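Local coordinates for protein Exo-beta-1,3-glucanase (Streptomyces sp. SirexAA-E, PDB 4PEY) that hydrolyses laminarin and laminarioligosaccharides as a secreted exo-beta-1,3-glucanase, yielding glucose and laminaribiose, at residues Pro32-Lys37 and Asn65-Gln70; Leu57-Gly62 and Thr87-Asp92; Gly91-Asp96 and Leu115-Val120. The protein carries 1 engineered substitution. All coordinates share one frame; numbering follows the deposited sequence. Where two conformers were deposited one is given.

The three contacts join successive parts of the N-terminal beta-helix. Interaction 1 sets the start of helix 34-45 against strand 67-70, and interactions 2 and 3 lie on strand 87-94, sharing G91 and D92. The contact centres lie about 10 to 11 Å apart. N65 OD1 and N90 ND2, 2.8 Å from each other, tie interaction 1 to interaction 2, while N68 OD1 and T94 OG1, at 2.7 Å, tie it to interaction 3. N68, Q70, D92, T94, D96 and V120 line a pocket holding one laminaritriose molecule. A second glycan pocket is also occupied, and the engineered A458, at the inferred proton-donor position, lies away from all three contacts.

Interaction 1: residues Pro32-Lys37 and Asn65-Gln70; sequences PDIQGK and NDINAQ. With BGC (beta-D-glucopyranose), chain C.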
loop_
_atom_site.group_PDB
_atom_site.type_symbol
_atom_site.label_atom_id
_atom_site.label_comp_id
_atom_site.label_asym_id
_atom_site.label_seq_id
_atom_site.Cartn_x
_atom_site.Cartn_y
_atom_site.Cartn_z
ATOM N N PRO A 32 5.622 0.372 -32.944
ATOM C CA PRO A 32 6.635 -0.630 -33.273
ATOM C C PRO A 32 7.483 -1.002 -32.058
ATOM O O PRO A 32 7.841 -0.135 -31.253
ATOM C CB PRO A 32 7.476 0.064 -34.351
ATOM C CG PRO A 32 7.331 1.516 -34.056
ATOM C CD PRO A 32 5.937 1.694 -33.511
ATOM N N ASP A 33 7.758 -2.294 -31.926
ATOM C CA ASP A 33 8.698 -2.819 -30.942
ATOM C C ASP A 33 8.346 -2.460 -29.503
ATOM O O ASP A 33 9.185 -1.970 -28.751
ATOM C CB ASP A 33 10.115 -2.338 -31.258
ATOM C CG ASP A 33 11.172 -3.155 -30.549
ATOM O OD1 ASP A 33 10.855 -4.288 -30.124
ATOM O OD2 ASP A 33 12.316 -2.670 -30.415
ATOM N N ILE A 34 7.101 -2.716 -29.121
ATOM C CA ILE A 34 6.682 -2.531 -27.740
ATOM C C ILE A 34 7.507 -3.413 -26.810
ATOM O O ILE A 34 7.966 -2.964 -25.758
ATOM C CB ILE A 34 5.184 -2.847 -27.559
ATOM C CG1 ILE A 34 4.347 -1.858 -28.371
ATOM C CG2 ILE A 34 4.794 -2.805 -26.084
ATOM C CD1 ILE A 34 2.860 -2.102 -28.277
ATOM N N GLN A 35 7.702 -4.669 -27.201
ATOM C CA GLN A 35 8.432 -5.605 -26.352
ATOM C C GLN A 35 9.855 -5.116 -26.091
ATOM O O GLN A 35 10.337 -5.161 -24.957
ATOM C CB GLN A 35 8.460 -7.003 -26.977
ATOM C CG GLN A 35 9.174 -8.027 -26.099
ATOM C CD GLN A 35 8.416 -8.324 -24.815
ATOM O OE1 GLN A 35 7.339 -8.912 -24.846
ATOM N NE2 GLN A 35 8.975 -7.918 -23.683
ATOM N N GLY A 36 10.513 -4.629 -27.138
ATOM C CA GLY A 36 11.860 -4.100 -27.002
ATOM C C GLY A 36 11.915 -2.913 -26.055
ATOM O O GLY A 36 12.825 -2.799 -25.233
ATOM N N LYS A 37 10.931 -2.027 -26.168
ATOM C CA LYS A 37 10.887 -0.830 -25.337
ATOM C C LYS A 37 10.645 -1.158 -23.869
ATOM O O LYS A 37 11.292 -0.591 -22.984
ATOM C CB LYS A 37 9.815 0.128 -25.861
ATOM C CG LYS A 37 10.226 0.771 -27.171
ATOM C CD LYS A 37 9.058 1.356 -27.947
ATOM C CE LYS A 37 9.544 1.899 -29.290
ATOM N NZ LYS A 37 8.425 2.311 -30.177
ATOM N N ASN A 65 -0.322 -8.148 -28.679
ATOM C CA ASN A 65 0.123 -9.525 -28.808
ATOM C C ASN A 65 1.604 -9.675 -28.521
ATOM O O ASN A 65 2.362 -8.699 -28.590
ATOM C CB ASN A 65 -0.185 -10.043 -30.208
ATOM C CG ASN A 65 -1.653 -9.969 -30.529
ATOM O OD1 ASN A 65 -2.456 -10.642 -29.898
ATOM N ND2 ASN A 65 -2.015 -9.144 -31.508
ATOM N N ASP A 66 2.004 -10.904 -28.203
ATOM C CA ASP A 66 3.417 -11.253 -28.060
ATOM C C ASP A 66 4.107 -10.356 -27.055
ATOM O O ASP A 66 5.213 -9.872 -27.293
ATOM C CB ASP A 66 4.122 -11.165 -29.414
ATOM C CG ASP A 66 3.356 -11.880 -30.509
ATOM O OD1 ASP A 66 3.185 -13.111 -30.402
ATOM O OD2 ASP A 66 2.916 -11.215 -31.472
ATOM N N ILE A 67 3.454 -10.127 -25.927
ATOM C CA ILE A 67 4.025 -9.234 -24.933
ATOM C C ILE A 67 4.237 -9.939 -23.596
ATOM O O ILE A 67 3.340 -10.590 -23.076
ATOM C CB ILE A 67 3.136 -7.980 -24.744
ATOM C CG1 ILE A 67 3.759 -7.024 -23.724
ATOM C CG2 ILE A 67 1.697 -8.357 -24.373
ATOM C CD1 ILE A 67 3.015 -5.729 -23.611
ATOM N N ASN A 68 5.457 -9.848 -23.075
ATOM C CA ASN A 68 5.742 -10.234 -21.705
ATOM C C ASN A 68 6.360 -9.020 -21.053
ATOM O O ASN A 68 7.562 -8.765 -21.182
ATOM C CB ASN A 68 6.674 -11.454 -21.617
ATOM C CG ASN A 68 6.897 -11.914 -20.177
ATOM O OD1 ASN A 68 6.205 -11.465 -19.253
ATOM N ND2 ASN A 68 7.862 -12.810 -19.979
ATOM N N ALA A 69 5.516 -8.233 -20.399
ATOM C CA ALA A 69 5.966 -7.001 -19.773
ATOM C C ALA A 69 6.484 -7.310 -18.378
ATOM O O ALA A 69 5.701 -7.450 -17.435
ATOM C CB ALA A 69 4.828 -5.970 -19.724
ATOM N N GLN A 70 7.802 -7.437 -18.251
ATOM C CA GLN A 70 8.408 -7.664 -16.947
ATOM C C GLN A 70 8.532 -6.325 -16.254
ATOM O O GLN A 70 9.037 -5.359 -16.840
ATOM C CB GLN A 70 9.775 -8.338 -17.073
ATOM C CG GLN A 70 9.711 -9.763 -17.613
ATOM C CD GLN A 70 11.076 -10.422 -17.658
ATOM O OE1 GLN A 70 11.580 -10.903 -16.643
ATOM N NE2 GLN A 70 11.683 -10.443 -18.839
HETATM C C2 BGC C . 10.985 -15.007 -15.743
HETATM C C3 BGC C . 10.377 -15.099 -17.134
HETATM C C4 BGC C . 11.198 -14.265 -18.109
HETATM C C5 BGC C . 12.680 -14.624 -18.030
HETATM C C6 BGC C . 13.497 -13.668 -18.894
HETATM C C1 BGC C . 12.447 -15.435 -15.811
HETATM O O2 BGC C . 10.262 -15.821 -14.842
HETATM O O3 BGC C . 9.053 -14.615 -17.096
HETATM O O4 BGC C . 10.724 -14.463 -19.424
HETATM O O5 BGC C . 13.140 -14.570 -16.692
HETATM O O6 BGC C . 14.859 -14.027 -18.838
#
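The carboxamide of Q35 docks on the backbone of N68 through two hydrogen bonds. N68 N gives its hydrogen to Q35 OE1 at 2.7 Å, nearly straight (171°) and on an in-plane lone pair of the amide oxygen. In return Q35 NE2 donates to N68 O at 3.0 Å, the carbonyl oxygen lying in the amide plane of Q35 although the donor stands well above the plane of that carbonyl. Both ends of the amide are thereby used and its flip state is fixed. CG lies anti to the backbone N (chi1 -178°) and the bend at chi2 turns CD toward the strand, where the amide meets N68; Q35 NE2 also has a weak bond to D39 OD1. An alanine here would probably leave N68 N and O without these mates and open a gap between helix and strand. The bond pair joins helix 34-45, whose start is marked by D33 as N-cap, to an early strand of the right-handed parallel beta-helix of glycoside hydrolase family 55. Beside it, I34 CG2 meets I67 CD1 at 4.2 Å, and F59 packs on both isoleucines. The side chain of N68 leads off to the sugar side: OD1 bonds to T94 OG1, and N68 ND2 approaches O4 of the chain C glucose at 3.4 Å.

Interaction 2: residues Leu57-Gly62 and Thr87-Asp92; sequences LMFKPG and TTFNGD
F59 and F89 form a T-shaped (edge-to-face) pair. The edge of F89 faces the ring of F59, with CZ of F89 over the ring centre, 3.5 Å above the plane; the centroids are 4.8 Å apart and the planes are turned by 67°. CG of F89 sits beside the backbone N (chi1 -72°), while CE1 and CZ are the ring atoms that reach F59. I67 and I77 pack on both rings, and F59 also stacks on F27, so the pair belongs to the apolar interior of the beta-helix.

The methyl of T87 adds to the packing: its CG2 lies 3.8 Å from CB of F59 and also rests against the carbonyl oxygens of F59 and K60.

The polar part is backbone. G62 and T87 make a parallel beta bridge between strands 62-65 and 87-94, in which T88 N donates to G62 O at 3.0 Å, nearly straight. T87 CA also approaches G62 O at 3.5 Å as a CA-H...O contact. A water lies within hydrogen-bonding distance of G62 O and T88 OG1.

One straight backbone bond thus joins the neighbouring coils, while inside them the aromatic pair supplies the apolar part, through dispersion and ring electrostatics.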
loop_
_atom_site.group_PDB
_atom_site.type_symbol
_atom_site.label_atom_id
_atom_site.label_comp_id
_atom_site.label_asym_id
_atom_site.label_seq_id
_atom_site.Cartn_x
_atom_site.Cartn_y
_atom_site.Cartn_z
ATOM N N LEU A 57 4.287 3.064 -17.733
ATOM C CA LEU A 57 3.985 2.442 -19.022
ATOM C C LEU A 57 2.470 2.462 -19.195
ATOM O O LEU A 57 1.739 1.874 -18.394
ATOM C CB LEU A 57 4.517 1.006 -19.090
ATOM C CG LEU A 57 5.955 0.795 -18.599
ATOM C CD1 LEU A 57 6.314 -0.688 -18.604
ATOM C CD2 LEU A 57 6.938 1.609 -19.439
ATOM N N MET A 58 1.995 3.150 -20.227
ATOM C CA MET A 58 0.563 3.345 -20.434
ATOM C C MET A 58 0.145 2.803 -21.788
ATOM O O MET A 58 0.763 3.124 -22.797
ATOM C CB MET A 58 0.207 4.830 -20.331
ATOM C CG MET A 58 0.288 5.387 -18.921
ATOM S SD MET A 58 -1.095 4.792 -17.938
ATOM C CE MET A 58 -0.932 5.781 -16.459
ATOM N N PHE A 59 -0.909 2.000 -21.808
ATOM C CA PHE A 59 -1.343 1.356 -23.040
ATOM C C PHE A 59 -2.732 1.812 -23.469
ATOM O O PHE A 59 -3.705 1.657 -22.722
ATOM C CB PHE A 59 -1.313 -0.168 -22.860
ATOM C CG PHE A 59 0.079 -0.737 -22.770
ATOM C CD1 PHE A 59 0.846 -0.580 -21.619
ATOM C CD2 PHE A 59 0.624 -1.426 -23.842
ATOM C CE1 PHE A 59 2.134 -1.095 -21.551
ATOM C CE2 PHE A 59 1.897 -1.946 -23.776
ATOM C CZ PHE A 59 2.659 -1.778 -22.632
ATOM N N LYS A 60 -2.816 2.382 -24.670
ATOM C CA LYS A 60 -4.099 2.817 -25.226
ATOM C C LYS A 60 -5.010 1.614 -25.462
ATOM O O LYS A 60 -4.531 0.490 -25.670
ATOM C CB LYS A 60 -3.900 3.590 -26.533
ATOM C CG LYS A 60 -3.066 4.849 -26.393
ATOM C CD LYS A 60 -3.113 5.688 -27.664
ATOM C CE LYS A 60 -2.415 7.018 -27.455
ATOM N NZ LYS A 60 -2.576 7.927 -28.626
ATOM N N PRO A 61 -6.332 1.839 -25.427
ATOM C CA PRO A 61 -7.254 0.715 -25.640
ATOM C C PRO A 61 -6.996 -0.045 -26.937
ATOM O O PRO A 61 -6.658 0.554 -27.968
ATOM C CB PRO A 61 -8.625 1.390 -25.680
ATOM C CG PRO A 61 -8.461 2.601 -24.848
ATOM C CD PRO A 61 -7.047 3.075 -25.060
ATOM N N GLY A 62 -7.149 -1.365 -26.865
ATOM C CA GLY A 62 -6.920 -2.231 -28.002
ATOM C C GLY A 62 -6.408 -3.580 -27.548
ATOM O O GLY A 62 -6.526 -3.935 -26.372
ATOM N N THR A 87 -8.400 -2.879 -22.729
ATOM C CA THR A 87 -6.972 -2.971 -23.021
ATOM C C THR A 87 -6.496 -4.369 -22.673
ATOM O O THR A 87 -6.286 -4.683 -21.502
ATOM C CB THR A 87 -6.146 -1.922 -22.232
ATOM O OG1 THR A 87 -6.787 -0.643 -22.333
ATOM C CG2 THR A 87 -4.743 -1.808 -22.803
ATOM N N THR A 88 -6.333 -5.204 -23.695
ATOM C CA THR A 88 -6.082 -6.620 -23.486
ATOM C C THR A 88 -4.694 -7.019 -23.976
ATOM O O THR A 88 -4.300 -6.689 -25.096
ATOM C CB THR A 88 -7.146 -7.483 -24.203
ATOM O OG1 THR A 88 -8.440 -7.210 -23.647
ATOM C CG2 THR A 88 -6.842 -8.970 -24.038
ATOM N N PHE A 89 -3.957 -7.717 -23.118
ATOM C CA PHE A 89 -2.674 -8.309 -23.488
ATOM C C PHE A 89 -2.858 -9.786 -23.772
ATOM O O PHE A 89 -3.329 -10.528 -22.900
ATOM C CB PHE A 89 -1.623 -8.196 -22.369
ATOM C CG PHE A 89 -1.065 -6.810 -22.140
ATOM C CD1 PHE A 89 -1.572 -5.696 -22.790
ATOM C CD2 PHE A 89 -0.014 -6.641 -21.249
ATOM C CE1 PHE A 89 -1.033 -4.431 -22.557
ATOM C CE2 PHE A 89 0.524 -5.389 -21.006
ATOM C CZ PHE A 89 0.013 -4.281 -21.659
ATOM N N ASN A 90 -2.493 -10.221 -24.972
ATOM C CA ASN A 90 -2.229 -11.630 -25.185
ATOM C C ASN A 90 -0.784 -11.828 -24.779
ATOM O O ASN A 90 0.149 -11.598 -25.555
ATOM C CB ASN A 90 -2.524 -12.033 -26.622
ATOM C CG ASN A 90 -4.000 -11.982 -26.914
ATOM O OD1 ASN A 90 -4.810 -12.456 -26.108
ATOM N ND2 ASN A 90 -4.369 -11.362 -28.026
ATOM N N GLY A 91 -0.619 -12.183 -23.510
ATOM C CA GLY A 91 0.675 -12.144 -22.864
ATOM C C GLY A 91 0.529 -11.831 -21.390
ATOM O O GLY A 91 -0.534 -12.056 -20.811
ATOM N N ASP A 92 1.594 -11.293 -20.792
ATOM C CA ASP A 92 1.737 -11.275 -19.345
ATOM C C ASP A 92 2.208 -9.931 -18.809
ATOM O O ASP A 92 2.883 -9.164 -19.507
ATOM C CB ASP A 92 2.738 -12.349 -18.892
ATOM C CG ASP A 92 2.292 -13.769 -19.228
ATOM O OD1 ASP A 92 2.054 -14.077 -20.421
ATOM O OD2 ASP A 92 2.204 -14.591 -18.291
HETATM O O HOH W 1 -9.228 -5.326 -25.818
#

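Interaction 3: residues Gly91-Asp96 and Leu115-Val120; sequences GDVTVD and LALNPV. With BGC (beta-D-glucopyranose), chain B; BGC (beta-D-glucopyranose), chain C; BGC (beta-D-glucopyranose), chain D.
V120 N donates to D92 OD1 at 3.0 Å. The N-H points almost straight at the oxygen (165°) and meets it on the syn side, 18° out of the carboxylate plane. P119 CA packs against the same oxygen, and the other one, D92 OD2, rests against P119 CB at 3.5 Å, the aspartate crossing the proline at about a right angle. CG beside the backbone N (chi1 -63°) starts the side chain toward P119 and V120. The bond would probably hold the carboxylate's rotation and satisfies the backbone amide of V120.

One residue earlier, G91 N donates to N118 O at 3.0 Å in a bent bond, the donor standing well above the carbonyl plane. G91 O in turn receives a CA-H...O contact from P119 CA at 3.3 Å. The backbone angles of G91 would press any side chain against the preceding carbonyl oxygen, so a glycine suits this corner of the coil. Inward, CG2 of V93 packs on L117 CD2 at 3.7 Å and, more loosely, on L115 CD1.

The contact also borders the sugar. V120 CG1 packs on C6 of the chain B glucose at 3.6 Å, with D92 OD2 near its C4, and T94 CG2 touches O2 and C2 of the same unit. O2 of the chain C glucose donates to D96 OD2 at 2.6 Å. O2 of the chain D glucose donates to D96 OD2 as well, at 2.9 Å, and R125 adds a long, weak ion pair.

Adjacent coils of the parallel beta-helix meet here: strand 87-94 lies between strands 67-70 and 116-118, and strand 116-118 pairs in turn with strand 138-144. I77 of strand 75-79 packs on V93 and L115, while N124 of strand 123-125 touches D92, L117 and P119.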
loop_
_atom_site.group_PDB
_atom_site.type_symbol
_atom_site.label_atom_id
_atom_site.label_comp_id
_atom_site.label_asym_id
_atom_site.label_seq_id
_atom_site.Cartn_x
_atom_site.Cartn_y
_atom_site.Cartn_z
ATOM N N GLY A 91 -0.619 -12.183 -23.510
ATOM C CA GLY A 91 0.675 -12.144 -22.864
ATOM C C GLY A 91 0.529 -11.831 -21.390
ATOM O O GLY A 91 -0.534 -12.056 -20.811
ATOM N N ASP A 92 1.594 -11.293 -20.792
ATOM C CA ASP A 92 1.737 -11.275 -19.345
ATOM C C ASP A 92 2.208 -9.931 -18.809
ATOM O O ASP A 92 2.883 -9.164 -19.507
ATOM C CB ASP A 92 2.738 -12.349 -18.892
ATOM C CG ASP A 92 2.292 -13.769 -19.228
ATOM O OD1 ASP A 92 2.054 -14.077 -20.421
ATOM O OD2 ASP A 92 2.204 -14.591 -18.291
ATOM N N VAL A 93 1.855 -9.666 -17.557
ATOM C CA VAL A 93 2.485 -8.611 -16.776
ATOM C C VAL A 93 3.179 -9.330 -15.619
ATOM O O VAL A 93 2.537 -9.787 -14.669
ATOM C CB VAL A 93 1.465 -7.562 -16.281
ATOM C CG1 VAL A 93 2.118 -6.601 -15.317
ATOM C CG2 VAL A 93 0.884 -6.795 -17.466
ATOM N N THR A 94 4.493 -9.466 -15.741
ATOM C CA THR A 94 5.264 -10.386 -14.914
ATOM C C THR A 94 6.133 -9.709 -13.870
ATOM O O THR A 94 6.887 -8.791 -14.194
ATOM C CB THR A 94 6.178 -11.248 -15.805
ATOM O OG1 THR A 94 5.368 -12.020 -16.702
ATOM C CG2 THR A 94 7.075 -12.178 -14.971
ATOM N N VAL A 95 6.036 -10.167 -12.623
ATOM C CA VAL A 95 7.085 -9.907 -11.646
ATOM C C VAL A 95 7.623 -11.241 -11.128
ATOM O O VAL A 95 6.855 -12.104 -10.679
ATOM C CB VAL A 95 6.593 -9.038 -10.464
ATOM C CG1 VAL A 95 7.699 -8.863 -9.430
ATOM C CG2 VAL A 95 6.121 -7.671 -10.951
ATOM N N ASP A 96 8.940 -11.415 -11.216
ATOM C CA ASP A 96 9.608 -12.609 -10.694
ATOM C C ASP A 96 10.814 -12.128 -9.887
ATOM O O ASP A 96 11.023 -10.916 -9.735
ATOM C CB ASP A 96 10.014 -13.567 -11.827
ATOM C CG ASP A 96 10.208 -15.021 -11.359
ATOM O OD1 ASP A 96 10.208 -15.307 -10.138
ATOM O OD2 ASP A 96 10.394 -15.892 -12.234
ATOM N N LEU A 115 -5.999 -3.476 -16.822
ATOM C CA LEU A 115 -5.651 -4.305 -17.972
ATOM C C LEU A 115 -6.353 -5.648 -17.896
ATOM O O LEU A 115 -6.607 -6.162 -16.798
ATOM C CB LEU A 115 -4.138 -4.548 -18.045
ATOM C CG LEU A 115 -3.217 -3.360 -18.307
ATOM C CD1 LEU A 115 -1.800 -3.702 -17.902
ATOM C CD2 LEU A 115 -3.271 -2.976 -19.776
ATOM N N ALA A 116 -6.636 -6.228 -19.060
ATOM C CA ALA A 116 -7.032 -7.633 -19.137
ATOM C C ALA A 116 -5.842 -8.450 -19.643
ATOM O O ALA A 116 -5.155 -8.036 -20.587
ATOM C CB ALA A 116 -8.245 -7.818 -20.044
ATOM N N LEU A 117 -5.579 -9.584 -18.996
ATOM C CA LEU A 117 -4.427 -10.420 -19.336
ATOM C C LEU A 117 -4.862 -11.811 -19.781
ATOM O O LEU A 117 -5.693 -12.454 -19.130
ATOM C CB LEU A 117 -3.474 -10.555 -18.148
ATOM C CG LEU A 117 -3.010 -9.264 -17.484
ATOM C CD1 LEU A 117 -2.092 -9.605 -16.319
ATOM C CD2 LEU A 117 -2.301 -8.350 -18.476
ATOM N N ASN A 118 -4.288 -12.254 -20.894
ATOM C CA ASN A 118 -4.461 -13.606 -21.415
ATOM C C ASN A 118 -3.086 -14.285 -21.367
ATOM O O ASN A 118 -2.373 -14.312 -22.373
ATOM C CB ASN A 118 -5.023 -13.557 -22.847
ATOM C CG ASN A 118 -5.338 -14.932 -23.414
ATOM O OD1 ASN A 118 -5.582 -15.891 -22.676
ATOM N ND2 ASN A 118 -5.353 -15.029 -24.742
ATOM N N PRO A 119 -2.683 -14.781 -20.176
ATOM C CA PRO A 119 -1.278 -15.188 -19.972
ATOM C C PRO A 119 -0.865 -16.385 -20.830
ATOM O O PRO A 119 -1.670 -17.304 -21.033
ATOM C CB PRO A 119 -1.214 -15.522 -18.474
ATOM C CG PRO A 119 -2.623 -15.811 -18.078
ATOM C CD PRO A 119 -3.493 -14.942 -18.955
ATOM N N VAL A 120 0.382 -16.380 -21.299
ATOM C CA VAL A 120 0.795 -17.316 -22.346
ATOM C C VAL A 120 0.732 -18.794 -21.915
ATOM O O VAL A 120 0.439 -19.657 -22.742
ATOM C CB VAL A 120 2.225 -16.978 -22.873
ATOM C CG1 VAL A 120 3.285 -17.292 -21.842
ATOM C CG2 VAL A 120 2.516 -17.727 -24.166
HETATM C C2 BGC B . 6.996 -15.689 -16.217
HETATM C C3 BGC B . 5.958 -16.750 -16.560
HETATM C C4 BGC B . 5.550 -16.672 -18.033
HETATM C C5 BGC B . 6.778 -16.604 -18.935
HETATM C C6 BGC B . 6.393 -16.330 -20.384
HETATM C C1 BGC B . 8.148 -15.764 -17.211
HETATM O O2 BGC B . 7.477 -15.877 -14.896
HETATM O O3 BGC B . 4.836 -16.576 -15.731
HETATM O O4 BGC B . 4.782 -17.808 -18.381
HETATM O O5 BGC B . 7.643 -15.572 -18.514
HETATM O O6 BGC B . 7.449 -16.703 -21.242
HETATM C C2 BGC C . 10.985 -15.007 -15.743
HETATM C C3 BGC C . 10.377 -15.099 -17.134
HETATM C C4 BGC C . 11.198 -14.265 -18.109
HETATM C C5 BGC C . 12.680 -14.624 -18.030
HETATM C C6 BGC C . 13.497 -13.668 -18.894
HETATM C C1 BGC C . 12.447 -15.435 -15.811
HETATM O O2 BGC C . 10.262 -15.821 -14.842
HETATM O O3 BGC C . 9.053 -14.615 -17.096
HETATM O O4 BGC C . 10.724 -14.463 -19.424
HETATM O O5 BGC C . 13.140 -14.570 -16.692
HETATM O O6 BGC C . 14.859 -14.027 -18.838
HETATM C C2 BGC D . 14.024 -16.439 -12.696
HETATM C C3 BGC D . 14.170 -15.985 -14.143
HETATM C C4 BGC D . 15.466 -15.204 -14.355
HETATM C C5 BGC D . 16.659 -15.953 -13.768
HETATM C C6 BGC D . 17.948 -15.131 -13.905
HETATM C C1 BGC D . 15.290 -17.098 -12.169
HETATM O O1 BGC D . 15.123 -17.277 -10.772
HETATM O O2 BGC D . 12.932 -17.335 -12.604
HETATM O O3 BGC D . 13.051 -15.184 -14.461
HETATM O O4 BGC D . 15.667 -14.994 -15.739
HETATM O O5 BGC D . 16.423 -16.272 -12.408
HETATM O O6 BGC D . 17.795 -13.850 -13.315
#